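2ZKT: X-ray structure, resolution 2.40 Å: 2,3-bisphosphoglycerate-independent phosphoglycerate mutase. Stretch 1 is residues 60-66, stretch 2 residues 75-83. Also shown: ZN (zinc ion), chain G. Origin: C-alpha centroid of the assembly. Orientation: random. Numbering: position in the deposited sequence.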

# COMPACT_ATOMS: atom_id res chain seq x y z
N SER B 60 22.43 13.05 1.32
CA SER B 60 22.07 12.18 2.44
C SER B 60 22.73 12.58 3.77
O SER B 60 22.11 12.48 4.83
CB SER B 60 22.43 10.73 2.11
OG SER B 60 21.53 9.83 2.74
N ASP B 61 23.99 13.03 3.72
CA ASP B 61 24.72 13.41 4.94
C ASP B 61 24.17 14.69 5.60
O ASP B 61 23.90 14.69 6.81
CB ASP B 61 26.22 13.55 4.64
CG ASP B 61 26.51 14.44 3.43
OD1 ASP B 61 25.54 14.86 2.74
OD2 ASP B 61 27.70 14.71 3.15
N THR B 62 24.00 15.75 4.82
CA THR B 62 23.47 17.02 5.33
C THR B 62 22.00 16.88 5.81
O THR B 62 21.57 17.57 6.74
CB THR B 62 23.53 18.14 4.24
OG1 THR B 62 22.76 17.74 3.08
CG2 THR B 62 24.99 18.40 3.81
N ALA B 63 21.24 15.99 5.17
CA ALA B 63 19.84 15.77 5.54
C ALA B 63 19.76 15.12 6.92
O ALA B 63 18.85 15.43 7.71
CB ALA B 63 19.13 14.87 4.50
N HIS B 64 20.71 14.23 7.21
CA HIS B 64 20.70 13.54 8.50
C HIS B 64 21.24 14.41 9.64
O HIS B 64 20.86 14.26 10.80
CB HIS B 64 21.52 12.24 8.37
CG HIS B 64 20.64 11.11 7.87
ND1 HIS B 64 20.60 10.70 6.57
CD2 HIS B 64 19.74 10.32 8.60
CE1 HIS B 64 19.72 9.67 6.54
NE2 HIS B 64 19.19 9.42 7.74
N LEU B 65 22.20 15.32 9.32
CA LEU B 65 22.61 16.26 10.37
C LEU B 65 21.39 17.06 10.82
O LEU B 65 21.20 17.39 11.98
CB LEU B 65 23.66 17.24 9.81
CG LEU B 65 25.10 16.70 9.78
CD1 LEU B 65 26.01 17.60 8.94
CD2 LEU B 65 25.77 16.62 11.15
N SER B 66 20.57 17.40 9.80
CA SER B 66 19.35 18.15 10.05
C SER B 66 18.35 17.33 10.88
O SER B 66 17.82 17.79 11.89
CB SER B 66 18.74 18.52 8.69
OG SER B 66 17.56 19.31 8.89
ZN ZN G . 19.12 9.58 1.85
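Stretch 2 (75-83) TYRGRGFFE

How does stretch 2 run past the helix of stretch 1? Thr75 ends a helix, Tyr76 to Arg79 form a loop, and a second helix carries Phe82 and Glu83. The backbones approach at two places, Thr62 CA to Tyr76 CA at 6.5 Å and Asp61 CA to Arg79 CA at 6.7 Å, so the loop passes the early part of the helix in roughly the opposite direction. Gly78 has phi/psi of 106/171, where a CB would jam against the preceding carbonyl.

What do Ser60 and Asp61 contribute? Ser60 makes no contact with stretch 2; Ser60 OG binds ZN at 2.6 Å. Asp61 points toward stretch 2 and accepts a very short hydrogen bond, Tyr76 OH to Asp61 OD2 at 2.4 Å. Asp61 OD2 also lies 3.3 Å from Arg79 CB, and Thr62 N donates a hydrogen bond to Asp61 OD1 at 2.7 Å, so each carboxylate oxygen of Asp61 accepts a hydrogen bond.

How does Thr62 meet the tyrosine? Thr62 CG2 sits 3.3 Å from the Tyr76 ring centroid, 4° off the normal, a CH-pi contact over one face.

Where does Leu65 fit, one turn after Asp61? Leu65 CD1 reaches Tyr76 CD1 near the ring plane and Phe82 CZ, both at 3.9 Å, and lies 3.8 Å from Thr75 OG1. Leu65 CD1 thus meets Thr75 before the loop, Tyr76 within it and Phe82 after it.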

# COMPACT_ATOMS: atom_id res chain seq x y z
N THR B 75 26.89 23.36 10.55
CA THR B 75 27.65 22.21 11.03
C THR B 75 28.41 21.43 9.95
O THR B 75 29.50 20.91 10.20
CB THR B 75 26.72 21.22 11.77
OG1 THR B 75 25.64 20.84 10.90
CG2 THR B 75 26.14 21.87 13.03
N TYR B 76 27.82 21.35 8.75
CA TYR B 76 28.42 20.60 7.65
C TYR B 76 29.81 21.06 7.21
O TYR B 76 30.02 22.22 6.82
CB TYR B 76 27.49 20.60 6.43
CG TYR B 76 27.89 19.59 5.38
CD1 TYR B 76 27.96 18.23 5.68
CD2 TYR B 76 28.18 19.99 4.07
CE1 TYR B 76 28.28 17.28 4.70
CE2 TYR B 76 28.51 19.05 3.08
CZ TYR B 76 28.54 17.70 3.41
OH TYR B 76 28.81 16.77 2.44
N ARG B 77 30.76 20.12 7.26
CA ARG B 77 32.12 20.40 6.85
C ARG B 77 32.60 19.34 5.85
O ARG B 77 33.77 18.95 5.85
CB ARG B 77 33.05 20.46 8.08
CG ARG B 77 32.86 21.71 8.97
CD ARG B 77 33.37 22.96 8.27
NE ARG B 77 33.36 24.15 9.13
CZ ARG B 77 32.25 24.81 9.50
NH1 ARG B 77 31.05 24.41 9.09
NH2 ARG B 77 32.36 25.89 10.27
N GLY B 78 31.68 18.89 4.99
CA GLY B 78 32.04 17.89 3.98
C GLY B 78 31.52 16.49 4.27
O GLY B 78 31.01 16.22 5.36
N ARG B 79 31.66 15.60 3.28
CA ARG B 79 31.19 14.21 3.38
C ARG B 79 32.22 13.17 3.85
O ARG B 79 31.91 12.32 4.70
CB ARG B 79 30.63 13.77 2.02
CG ARG B 79 30.27 12.29 1.97
CD ARG B 79 29.58 11.90 0.65
NE ARG B 79 29.19 10.49 0.66
CZ ARG B 79 28.47 9.89 -0.29
NH1 ARG B 79 28.04 10.58 -1.34
NH2 ARG B 79 28.18 8.59 -0.19
N GLY B 80 33.42 13.23 3.26
CA GLY B 80 34.48 12.27 3.58
C GLY B 80 34.56 11.70 4.99
O GLY B 80 34.54 10.48 5.18
N PHE B 81 34.65 12.59 5.99
CA PHE B 81 34.76 12.16 7.38
C PHE B 81 33.65 11.20 7.83
O PHE B 81 33.91 10.25 8.59
CB PHE B 81 34.76 13.38 8.32
CG PHE B 81 35.34 13.11 9.69
CD1 PHE B 81 34.54 12.54 10.69
CD2 PHE B 81 36.67 13.42 9.98
CE1 PHE B 81 35.07 12.29 11.96
CE2 PHE B 81 37.21 13.18 11.25
CZ PHE B 81 36.40 12.62 12.25
N PHE B 82 32.42 11.45 7.37
CA PHE B 82 31.28 10.59 7.73
C PHE B 82 31.46 9.20 7.10
O PHE B 82 31.19 8.17 7.74
CB PHE B 82 29.95 11.20 7.24
CG PHE B 82 29.61 12.54 7.84
CD1 PHE B 82 29.49 12.69 9.22
CD2 PHE B 82 29.39 13.65 7.02
CE1 PHE B 82 29.15 13.92 9.78
CE2 PHE B 82 29.04 14.89 7.57
CZ PHE B 82 28.92 15.02 8.96
N GLU B 83 31.89 9.18 5.84
CA GLU B 83 32.12 7.93 5.12
C GLU B 83 33.21 7.12 5.86
O GLU B 83 33.07 5.91 6.05
CB GLU B 83 32.57 8.22 3.68
CG GLU B 83 32.15 7.18 2.63
CD GLU B 83 30.67 7.29 2.23
OE1 GLU B 83 30.23 8.40 1.85
OE2 GLU B 83 29.96 6.26 2.29